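Local coordinates for poly-beta-1,6-N-acetyl-D-glucosamine export protein (Escherichia coli, PDB 4Y25) that exports the biofilm adhesin polysaccharide poly-beta-1,6-N-acetyl-D-glucosamine across the outer membrane, this chain being its C-terminal beta-barrel porin domain, at residues L183-E194 with K208-S219; R148-A156 with E168-R176. All coordinates share one frame; numbering follows the deposited sequence.

Contact 1. Residues L183-E194 with K208-S219; sequences LIVDFLPSLYYE and KTFDIVPAFEAS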
loop_
_atom_site.group_PDB
_atom_site.type_symbol
_atom_site.label_atom_id
_atom_site.label_comp_id
_atom_site.label_asym_id
_atom_site.label_seq_id
_atom_site.Cartn_x
_atom_site.Cartn_y
_atom_site.Cartn_z
ATOM N N LEU A 183 11.757 15.171 -17.178
ATOM C CA LEU A 183 10.334 14.968 -16.916
ATOM C C LEU A 183 9.793 13.670 -17.506
ATOM O O LEU A 183 9.963 13.405 -18.693
ATOM C CB LEU A 183 9.530 16.144 -17.471
ATOM C CG LEU A 183 8.026 15.933 -17.658
ATOM C CD1 LEU A 183 7.314 15.830 -16.318
ATOM C CD2 LEU A 183 7.430 17.045 -18.506
ATOM N N ILE A 184 9.133 12.864 -16.680
ATOM C CA ILE A 184 8.412 11.707 -17.195
ATOM C C ILE A 184 6.931 11.786 -16.823
ATOM O O ILE A 184 6.563 12.274 -15.750
ATOM C CB ILE A 184 9.007 10.368 -16.694
ATOM C CG1 ILE A 184 8.737 10.156 -15.204
ATOM C CG2 ILE A 184 10.493 10.297 -16.996
ATOM C CD1 ILE A 184 9.148 8.788 -14.705
ATOM N N VAL A 185 6.083 11.327 -17.736
ATOM C CA VAL A 185 4.643 11.360 -17.524
ATOM C C VAL A 185 4.041 9.985 -17.775
ATOM O O VAL A 185 4.117 9.454 -18.885
ATOM C CB VAL A 185 3.954 12.391 -18.438
ATOM C CG1 VAL A 185 2.460 12.401 -18.183
ATOM C CG2 VAL A 185 4.541 13.776 -18.217
ATOM N N ASP A 186 3.449 9.409 -16.737
ATOM C CA ASP A 186 2.819 8.102 -16.857
ATOM C C ASP A 186 1.304 8.205 -16.857
ATOM O O ASP A 186 0.726 9.043 -16.168
ATOM C CB ASP A 186 3.265 7.179 -15.722
ATOM C CG ASP A 186 4.637 6.592 -15.953
ATOM O OD1 ASP A 186 5.034 6.472 -17.129
ATOM O OD2 ASP A 186 5.312 6.243 -14.960
ATOM N N PHE A 187 0.665 7.347 -17.642
ATOM C CA PHE A 187 -0.779 7.185 -17.579
ATOM C C PHE A 187 -1.073 5.949 -16.738
ATOM O O PHE A 187 -0.652 4.845 -17.080
ATOM C CB PHE A 187 -1.376 7.064 -18.986
ATOM C CG PHE A 187 -2.856 6.799 -19.001
ATOM C CD1 PHE A 187 -3.736 7.662 -18.367
ATOM C CD2 PHE A 187 -3.370 5.699 -19.673
ATOM C CE1 PHE A 187 -5.097 7.427 -18.388
ATOM C CE2 PHE A 187 -4.735 5.457 -19.700
ATOM C CZ PHE A 187 -5.600 6.321 -19.056
ATOM N N LEU A 188 -1.770 6.140 -15.622
ATOM C CA LEU A 188 -2.067 5.035 -14.717
ATOM C C LEU A 188 -3.567 4.849 -14.517
ATOM O O LEU A 188 -4.128 5.308 -13.522
ATOM C CB LEU A 188 -1.391 5.250 -13.359
ATOM C CG LEU A 188 0.138 5.264 -13.311
ATOM C CD1 LEU A 188 0.653 6.685 -13.388
ATOM C CD2 LEU A 188 0.641 4.578 -12.053
ATOM N N PRO A 189 -4.222 4.169 -15.466
ATOM C CA PRO A 189 -5.652 3.878 -15.333
ATOM C C PRO A 189 -5.888 2.740 -14.349
ATOM O O PRO A 189 -5.248 1.695 -14.460
ATOM C CB PRO A 189 -6.059 3.477 -16.750
ATOM C CG PRO A 189 -4.820 2.872 -17.322
ATOM C CD PRO A 189 -3.660 3.627 -16.717
ATOM N N SER A 190 -6.791 2.937 -13.398
ATOM C CA SER A 190 -7.035 1.919 -12.384
ATOM C C SER A 190 -8.487 1.455 -12.362
ATOM O O SER A 190 -9.413 2.254 -12.512
ATOM C CB SER A 190 -6.636 2.440 -11.002
ATOM O OG SER A 190 -6.614 1.390 -10.051
ATOM N N LEU A 191 -8.672 0.151 -12.181
ATOM C CA LEU A 191 -9.992 -0.426 -11.968
ATOM C C LEU A 191 -10.012 -1.173 -10.639
ATOM O O LEU A 191 -8.999 -1.731 -10.218
ATOM C CB LEU A 191 -10.374 -1.366 -13.111
ATOM C CG LEU A 191 -10.386 -0.775 -14.521
ATOM C CD1 LEU A 191 -10.883 -1.801 -15.522
ATOM C CD2 LEU A 191 -11.242 0.474 -14.564
ATOM N N TYR A 192 -11.164 -1.183 -9.978
ATOM C CA TYR A 192 -11.273 -1.822 -8.674
ATOM C C TYR A 192 -12.666 -2.394 -8.441
ATOM O O TYR A 192 -13.671 -1.778 -8.797
ATOM C CB TYR A 192 -10.917 -0.828 -7.568
ATOM C CG TYR A 192 -11.086 -1.368 -6.165
ATOM C CD1 TYR A 192 -10.203 -2.313 -5.649
ATOM C CD2 TYR A 192 -12.119 -0.923 -5.350
ATOM C CE1 TYR A 192 -10.353 -2.805 -4.364
ATOM C CE2 TYR A 192 -12.276 -1.408 -4.064
ATOM C CZ TYR A 192 -11.392 -2.348 -3.576
ATOM O OH TYR A 192 -11.552 -2.827 -2.297
ATOM N N TYR A 193 -12.709 -3.579 -7.841
ATOM C CA TYR A 193 -13.961 -4.261 -7.539
ATOM C C TYR A 193 -13.922 -4.814 -6.119
ATOM O O TYR A 193 -12.938 -5.433 -5.715
ATOM C CB TYR A 193 -14.214 -5.381 -8.553
ATOM C CG TYR A 193 -15.481 -6.178 -8.326
ATOM C CD1 TYR A 193 -16.722 -5.671 -8.691
ATOM C CD2 TYR A 193 -15.435 -7.447 -7.765
ATOM C CE1 TYR A 193 -17.882 -6.401 -8.492
ATOM C CE2 TYR A 193 -16.586 -8.185 -7.562
ATOM C CZ TYR A 193 -17.806 -7.660 -7.926
ATOM O OH TYR A 193 -18.951 -8.396 -7.723
ATOM N N GLU A 194 -14.987 -4.577 -5.359
ATOM C CA GLU A 194 -15.084 -5.080 -3.993
ATOM C C GLU A 194 -16.486 -5.600 -3.696
ATOM O O GLU A 194 -17.480 -4.919 -3.955
ATOM C CB GLU A 194 -14.710 -3.991 -2.983
ATOM C CG GLU A 194 -14.897 -4.408 -1.526
ATOM C CD GLU A 194 -14.683 -3.265 -0.549
ATOM O OE1 GLU A 194 -14.257 -2.173 -0.985
ATOM O OE2 GLU A 194 -14.945 -3.458 0.659
ATOM N N LYS A 208 -21.328 -4.162 -3.004
ATOM C CA LYS A 208 -20.751 -4.315 -4.335
ATOM C C LYS A 208 -20.353 -2.960 -4.914
ATOM O O LYS A 208 -21.205 -2.167 -5.314
ATOM C CB LYS A 208 -21.733 -5.030 -5.266
ATOM C CG LYS A 208 -21.126 -5.477 -6.585
ATOM C CD LYS A 208 -22.028 -6.470 -7.304
ATOM C CE LYS A 208 -22.180 -7.756 -6.506
ATOM N NZ LYS A 208 -23.008 -8.767 -7.220
ATOM N N THR A 209 -19.049 -2.705 -4.948
ATOM C CA THR A 209 -18.520 -1.434 -5.426
ATOM C C THR A 209 -17.635 -1.643 -6.651
ATOM O O THR A 209 -16.898 -2.626 -6.736
ATOM C CB THR A 209 -17.712 -0.718 -4.327
ATOM O OG1 THR A 209 -18.471 -0.700 -3.112
ATOM C CG2 THR A 209 -17.383 0.712 -4.734
ATOM N N PHE A 210 -17.718 -0.722 -7.604
ATOM C CA PHE A 210 -16.875 -0.779 -8.791
ATOM C C PHE A 210 -16.455 0.625 -9.209
ATOM O O PHE A 210 -17.292 1.521 -9.337
ATOM C CB PHE A 210 -17.603 -1.487 -9.933
ATOM C CG PHE A 210 -16.798 -1.584 -11.195
ATOM C CD1 PHE A 210 -15.729 -2.458 -11.283
ATOM C CD2 PHE A 210 -17.116 -0.809 -12.296
ATOM C CE1 PHE A 210 -14.986 -2.551 -12.443
ATOM C CE2 PHE A 210 -16.378 -0.898 -13.459
ATOM C CZ PHE A 210 -15.312 -1.770 -13.533
ATOM N N ASP A 211 -15.153 0.814 -9.403
ATOM C CA ASP A 211 -14.616 2.127 -9.743
ATOM C C ASP A 211 -13.788 2.098 -11.022
ATOM O O ASP A 211 -13.032 1.161 -11.268
ATOM C CB ASP A 211 -13.755 2.675 -8.600
ATOM C CG ASP A 211 -14.451 2.611 -7.254
ATOM O OD1 ASP A 211 -15.694 2.690 -7.214
ATOM O OD2 ASP A 211 -13.747 2.485 -6.230
ATOM N N ILE A 212 -13.940 3.139 -11.831
ATOM C CA ILE A 212 -13.064 3.360 -12.970
ATOM C C ILE A 212 -12.412 4.726 -12.813
ATOM O O ILE A 212 -13.080 5.751 -12.923
ATOM C CB ILE A 212 -13.821 3.298 -14.307
ATOM C CG1 ILE A 212 -14.513 1.945 -14.471
ATOM C CG2 ILE A 212 -12.872 3.559 -15.463
ATOM C CD1 ILE A 212 -15.325 1.820 -15.746
ATOM N N VAL A 213 -11.113 4.740 -12.536
ATOM C CA VAL A 213 -10.403 5.999 -12.344
ATOM C C VAL A 213 -9.184 6.114 -13.251
ATOM O O VAL A 213 -8.129 5.558 -12.947
ATOM C CB VAL A 213 -9.938 6.180 -10.883
ATOM C CG1 VAL A 213 -9.297 7.548 -10.704
ATOM C CG2 VAL A 213 -11.102 6.007 -9.919
ATOM N N PRO A 214 -9.330 6.824 -14.379
ATOM C CA PRO A 214 -8.165 7.146 -15.206
ATOM C C PRO A 214 -7.350 8.257 -14.557
ATOM O O PRO A 214 -7.910 9.275 -14.148
ATOM C CB PRO A 214 -8.782 7.601 -16.530
ATOM C CG PRO A 214 -10.121 8.117 -16.156
ATOM C CD PRO A 214 -10.588 7.276 -14.997
ATOM N N ALA A 215 -6.043 8.054 -14.451
ATOM C CA ALA A 215 -5.188 9.010 -13.766
ATOM C C ALA A 215 -3.823 9.090 -14.421
ATOM O O ALA A 215 -3.392 8.152 -15.092
ATOM C CB ALA A 215 -5.048 8.633 -12.303
ATOM N N PHE A 216 -3.144 10.217 -14.229
ATOM C CA PHE A 216 -1.776 10.347 -14.706
ATOM C C PHE A 216 -0.857 10.749 -13.564
ATOM O O PHE A 216 -1.304 11.257 -12.536
ATOM C CB PHE A 216 -1.679 11.362 -15.852
ATOM C CG PHE A 216 -1.548 12.792 -15.402
ATOM C CD1 PHE A 216 -2.660 13.515 -15.006
ATOM C CD2 PHE A 216 -0.309 13.417 -15.389
ATOM C CE1 PHE A 216 -2.540 14.833 -14.595
ATOM C CE2 PHE A 216 -0.181 14.732 -14.980
ATOM C CZ PHE A 216 -1.297 15.441 -14.583
ATOM N N GLU A 217 0.432 10.498 -13.749
ATOM C CA GLU A 217 1.437 10.915 -12.789
ATOM C C GLU A 217 2.599 11.537 -13.543
ATOM O O GLU A 217 2.985 11.053 -14.609
ATOM C CB GLU A 217 1.911 9.733 -11.939
ATOM C CG GLU A 217 2.837 10.121 -10.801
ATOM C CD GLU A 217 3.273 8.929 -9.972
ATOM O OE1 GLU A 217 2.788 8.789 -8.830
ATOM O OE2 GLU A 217 4.105 8.134 -10.462
ATOM N N ALA A 218 3.142 12.620 -12.999
ATOM C CA ALA A 218 4.258 13.306 -13.635
ATOM C C ALA A 218 5.398 13.521 -12.650
ATOM O O ALA A 218 5.236 14.202 -11.640
ATOM C CB ALA A 218 3.799 14.635 -14.219
ATOM N N SER A 219 6.548 12.926 -12.946
ATOM C CA SER A 219 7.739 13.110 -12.126
ATOM C C SER A 219 8.646 14.167 -12.738
ATOM O O SER A 219 9.198 13.968 -13.819
ATOM C CB SER A 219 8.505 11.794 -11.970
ATOM O OG SER A 219 7.719 10.818 -11.310
#

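Contact 2. Residues R148-A156 with E168-R176; sequences RRKYGVSWA and EVSLEGQER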
loop_
_atom_site.group_PDB
_atom_site.type_symbol
_atom_site.label_atom_id
_atom_site.label_comp_id
_atom_site.label_asym_id
_atom_site.label_seq_id
_atom_site.Cartn_x
_atom_site.Cartn_y
_atom_site.Cartn_z
ATOM N N ARG A 148 7.828 0.501 -22.207
ATOM C CA ARG A 148 7.082 1.698 -21.851
ATOM C C ARG A 148 5.639 1.331 -21.583
ATOM O O ARG A 148 4.726 2.103 -21.873
ATOM C CB ARG A 148 7.173 2.736 -22.963
ATOM C CG ARG A 148 8.589 3.192 -23.236
ATOM C CD ARG A 148 9.112 4.034 -22.085
ATOM N NE ARG A 148 10.449 4.558 -22.346
ATOM C CZ ARG A 148 11.575 3.969 -21.956
ATOM N NH1 ARG A 148 11.531 2.835 -21.272
ATOM N NH2 ARG A 148 12.747 4.522 -22.242
ATOM N N ARG A 149 5.439 0.138 -21.032
ATOM C CA ARG A 149 4.088 -0.406 -20.924
ATOM C C ARG A 149 3.840 -1.616 -20.067
ATOM O O ARG A 149 4.387 -2.694 -20.287
ATOM C CB ARG A 149 3.554 -0.769 -22.275
ATOM C CG ARG A 149 2.095 -0.759 -22.157
ATOM C CD ARG A 149 1.517 -0.505 -23.415
ATOM N NE ARG A 149 0.178 -0.052 -23.188
ATOM C CZ ARG A 149 -0.444 0.645 -24.101
ATOM N NH1 ARG A 149 0.215 0.872 -25.225
ATOM N NH2 ARG A 149 -1.678 1.088 -23.903
ATOM N N LYS A 150 2.938 -1.439 -19.115
ATOM C CA LYS A 150 2.907 -2.302 -17.957
ATOM C C LYS A 150 1.482 -2.475 -17.383
ATOM O O LYS A 150 0.765 -1.499 -17.171
ATOM C CB LYS A 150 3.905 -1.716 -16.948
ATOM C CG LYS A 150 5.332 -1.582 -17.547
ATOM C CD LYS A 150 6.288 -0.647 -16.856
ATOM C CE LYS A 150 7.615 -1.315 -16.580
ATOM N NZ LYS A 150 8.284 -1.618 -17.888
ATOM N N TYR A 151 1.050 -3.724 -17.199
ATOM C CA TYR A 151 -0.315 -4.013 -16.727
ATOM C C TYR A 151 -0.293 -4.934 -15.516
ATOM O O TYR A 151 0.518 -5.856 -15.441
ATOM C CB TYR A 151 -1.175 -4.637 -17.840
ATOM C CG TYR A 151 -1.353 -3.729 -19.031
ATOM C CD1 TYR A 151 -2.294 -2.703 -19.018
ATOM C CD2 TYR A 151 -0.560 -3.878 -20.158
ATOM C CE1 TYR A 151 -2.444 -1.862 -20.105
ATOM C CE2 TYR A 151 -0.702 -3.043 -21.245
ATOM C CZ TYR A 151 -1.645 -2.038 -21.214
ATOM O OH TYR A 151 -1.787 -1.209 -22.299
ATOM N N GLY A 152 -1.182 -4.676 -14.563
ATOM C CA GLY A 152 -1.173 -5.407 -13.310
ATOM C C GLY A 152 -2.531 -5.902 -12.864
ATOM O O GLY A 152 -3.427 -5.115 -12.562
ATOM N N VAL A 153 -2.680 -7.219 -12.813
ATOM C CA VAL A 153 -3.908 -7.821 -12.318
ATOM C C VAL A 153 -3.707 -8.298 -10.888
ATOM O O VAL A 153 -2.703 -8.931 -10.572
ATOM C CB VAL A 153 -4.362 -9.002 -13.189
ATOM C CG1 VAL A 153 -5.836 -9.284 -12.955
ATOM C CG2 VAL A 153 -4.099 -8.707 -14.659
ATOM N N SER A 154 -4.665 -7.986 -10.025
ATOM C CA SER A 154 -4.566 -8.348 -8.619
ATOM C C SER A 154 -5.934 -8.637 -8.031
ATOM O O SER A 154 -6.941 -8.080 -8.469
ATOM C CB SER A 154 -3.883 -7.235 -7.826
ATOM O OG SER A 154 -3.951 -7.490 -6.435
ATOM N N TRP A 155 -5.967 -9.517 -7.038
ATOM C CA TRP A 155 -7.201 -9.819 -6.331
ATOM C C TRP A 155 -6.897 -10.369 -4.947
ATOM O O TRP A 155 -5.807 -10.884 -4.698
ATOM C CB TRP A 155 -8.053 -10.814 -7.119
ATOM C CG TRP A 155 -7.371 -12.113 -7.352
ATOM C CD1 TRP A 155 -7.432 -13.223 -6.564
ATOM C CD2 TRP A 155 -6.513 -12.446 -8.449
ATOM N NE1 TRP A 155 -6.666 -14.229 -7.101
ATOM C CE2 TRP A 155 -6.091 -13.775 -8.260
ATOM C CE3 TRP A 155 -6.061 -11.748 -9.572
ATOM C CZ2 TRP A 155 -5.239 -14.422 -9.152
ATOM C CZ3 TRP A 155 -5.215 -12.390 -10.457
ATOM C CH2 TRP A 155 -4.813 -13.713 -10.242
ATOM N N ALA A 156 -7.868 -10.252 -4.048
ATOM C CA ALA A 156 -7.687 -10.690 -2.673
ATOM C C ALA A 156 -9.002 -11.140 -2.057
ATOM O O ALA A 156 -10.047 -10.526 -2.273
ATOM C CB ALA A 156 -7.072 -9.579 -1.843
ATOM N N GLU A 168 -11.840 -8.743 -3.097
ATOM C CA GLU A 168 -11.422 -7.550 -3.820
ATOM C C GLU A 168 -10.671 -7.929 -5.090
ATOM O O GLU A 168 -9.958 -8.929 -5.121
ATOM C CB GLU A 168 -10.546 -6.662 -2.937
ATOM C CG GLU A 168 -11.241 -6.146 -1.691
ATOM C CD GLU A 168 -10.319 -5.326 -0.811
ATOM O OE1 GLU A 168 -10.029 -4.165 -1.166
ATOM O OE2 GLU A 168 -9.887 -5.840 0.240
ATOM N N VAL A 169 -10.852 -7.137 -6.144
ATOM C CA VAL A 169 -10.109 -7.320 -7.388
ATOM C C VAL A 169 -9.669 -5.961 -7.923
ATOM O O VAL A 169 -10.442 -5.002 -7.909
ATOM C CB VAL A 169 -10.943 -8.042 -8.473
ATOM C CG1 VAL A 169 -10.116 -8.247 -9.733
ATOM C CG2 VAL A 169 -11.464 -9.375 -7.965
ATOM N N SER A 170 -8.428 -5.875 -8.388
ATOM C CA SER A 170 -7.925 -4.637 -8.967
ATOM C C SER A 170 -7.211 -4.902 -10.284
ATOM O O SER A 170 -6.643 -5.974 -10.491
ATOM C CB SER A 170 -6.984 -3.925 -7.993
ATOM O OG SER A 170 -5.840 -4.714 -7.724
ATOM N N LEU A 171 -7.252 -3.921 -11.176
ATOM C CA LEU A 171 -6.548 -4.012 -12.446
ATOM C C LEU A 171 -5.926 -2.666 -12.787
ATOM O O LEU A 171 -6.631 -1.689 -13.029
ATOM C CB LEU A 171 -7.490 -4.466 -13.561
ATOM C CG LEU A 171 -6.906 -4.445 -14.975
ATOM C CD1 LEU A 171 -5.639 -5.287 -15.055
ATOM C CD2 LEU A 171 -7.936 -4.927 -15.983
ATOM N N GLU A 172 -4.599 -2.622 -12.796
ATOM C CA GLU A 172 -3.886 -1.379 -13.047
ATOM C C GLU A 172 -3.122 -1.419 -14.363
ATOM O O GLU A 172 -2.849 -2.488 -14.911
ATOM C CB GLU A 172 -2.924 -1.073 -11.897
ATOM C CG GLU A 172 -3.612 -0.745 -10.584
ATOM C CD GLU A 172 -2.665 -0.143 -9.562
ATOM O OE1 GLU A 172 -1.601 0.372 -9.965
ATOM O OE2 GLU A 172 -2.988 -0.186 -8.356
ATOM N N GLY A 173 -2.788 -0.236 -14.867
ATOM C CA GLY A 173 -1.962 -0.100 -16.048
ATOM C C GLY A 173 -0.958 1.020 -15.848
ATOM O O GLY A 173 -1.191 1.941 -15.066
ATOM N N GLN A 174 0.167 0.936 -16.545
ATOM C CA GLN A 174 1.178 1.981 -16.482
ATOM C C GLN A 174 1.750 2.224 -17.869
ATOM O O GLN A 174 2.599 1.470 -18.345
ATOM C CB GLN A 174 2.289 1.609 -15.495
ATOM C CG GLN A 174 3.345 2.693 -15.312
ATOM C CD GLN A 174 4.211 2.468 -14.085
ATOM O OE1 GLN A 174 4.068 1.466 -13.385
ATOM N NE2 GLN A 174 5.109 3.409 -13.814
ATOM N N GLU A 175 1.269 3.277 -18.522
ATOM C CA GLU A 175 1.732 3.617 -19.859
ATOM C C GLU A 175 2.552 4.901 -19.852
ATOM O O GLU A 175 2.090 5.943 -19.385
ATOM C CB GLU A 175 0.548 3.752 -20.812
ATOM C CG GLU A 175 0.932 4.160 -22.221
ATOM C CD GLU A 175 -0.242 4.097 -23.169
ATOM O OE1 GLU A 175 -1.291 3.558 -22.761
ATOM O OE2 GLU A 175 -0.120 4.589 -24.311
ATOM N N ARG A 176 3.770 4.812 -20.379
ATOM C CA ARG A 176 4.685 5.947 -20.428
ATOM C C ARG A 176 4.350 6.853 -21.609
ATOM O O ARG A 176 4.474 6.454 -22.766
ATOM C CB ARG A 176 6.132 5.452 -20.515
ATOM C CG ARG A 176 7.186 6.547 -20.588
ATOM C CD ARG A 176 7.307 7.317 -19.283
ATOM N NE ARG A 176 7.537 6.449 -18.128
ATOM C CZ ARG A 176 8.736 6.135 -17.647
ATOM N NH1 ARG A 176 9.837 6.605 -18.224
ATOM N NH2 ARG A 176 8.835 5.343 -16.586
#

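Contact 1. Residues L183-E194 with K208-S219
Ile-184 pairs with Ser-219, and Glu-194 with Thr-209, toward the two ends of the paired segments 183-194 and 208-219, on neighbouring antiparallel strands of the PgaA membrane beta barrel. Eleven backbone hydrogen bonds join them, from Ile-184 N to Ser-219 O (3.1 Å) as far as Thr-209 N to Glu-194 O (2.9 Å). Midway, Pro-189 faces Pro-214, their CA atoms 4.1 Å apart. The prolines sit at a non-hydrogen-bonded level, where the missing N-H costs this strand pair no bond; both strands are irregular here.

Apolar and aromatic side chains alternate onto the face of Val-185, Phe-187, Leu-191 and Phe-216, consistent with a surface that probably faces lipid. Leu-191 lies alongside Ile-212, pointing the same way, with CD2 of Leu-191 3.6 Å from CG1 of Ile-212. Pro-214 CB approaches CE1 at the edge of the Phe-187 ring (4.1 Å). Tyr-193 holds CG opposite the backbone N (chi1 179°), which carries the hydroxyl to Lys-208; the aliphatic chain passes it obliquely, Lys-208 CE 3.5 Å from Tyr-193 OH.

The other face, with Asp-186, Ser-190, Asp-211 and Glu-217, is polar, as expected of a lumen wall. Buried carboxylates are satisfied there by neighbours: Asp-186 by Arg-176 and Gln-174, Asp-211 by Ser-241 and Arg-277. Tyr-192 and Asp-211 lie side by side, planes 37° apart, and Asp-211 OD2 meets the ring edge at Tyr-192 CD2 (3.9 Å).

Contact 2. Residues R148-A156 with E168-R176
Ala-156 and Glu-168 form the enclosed end of the contact, both buried and joined by reciprocal backbone hydrogen bonds, Ala-156 N to Glu-168 O and Glu-168 N to Ala-156 O, each 2.7 Å. Gly-173 is buried too, beneath Tyr-151: without a side chain there, CD1 of the Tyr-151 ring can lie 4.0 Å from the Gly-173 CA. On the same face as Tyr-151, CB of Trp-155 rests on CG2 of Val-169 at 3.8 Å. The indole itself turns off toward Ala-139 on the next strand, because chi1 of 60° sets CG between the backbone N and the carbonyl carbon. Val-153 and Leu-171 make an ordinary apolar contact on the surface, CG2 of Val-153 3.8 Å from CD1 of Leu-171.

These strands form a beta hairpin of the barrel wall, paired antiparallel. Straight reciprocal bonds clamp Gly-152 to Glu-172, with Gly-152 N 2.8 Å from Glu-172 O, whereas Lys-150 N reaches Gln-174 O only weakly. Lys-150, Glu-172 and Gln-174 share the polar face; exposed Glu-172 leans from Gly-152 toward Ser-190, and Lys-150 leads away to a cation-pi contact with Tyr-144.

Toward Arg-148 the contact opens to the surface. Arg-149 and Glu-175 lie on the face of Tyr-151 and Val-153. Arg-149, extended from CG to NE, runs beside Glu-175, whose OE1 sits 2.7 Å from Arg-149 NH2 but over one face of the guanidinium. This salt bridge therefore rests on charge rather than on a directed N-H bond. Arg-148 and Arg-176 touch through methylenes, CD of Arg-148 to CG of Arg-176 (3.5 Å).

Overall arrangement
Eight strands precede the region; the chain then runs along strand 149-160, turns, and returns on strand 165-179, closing the hairpin of contact 2. A short connection leads into strand 183-195. The chain then passes through a longer loop before strand 208-225 comes back to close contact 1. The two contacts stand in series, neither nesting nor crossing, with centres about 9 Å apart. Strands 165-179 and 183-195 are themselves neighbours, so four consecutive strands form one continuous patch of the sixteen-stranded wall. The seam between the contacts is stitched by backbone bonds such as Phe-187 to Glu-175, and on the polar face by the Tyr-192 hydroxyl bonded to Glu-168.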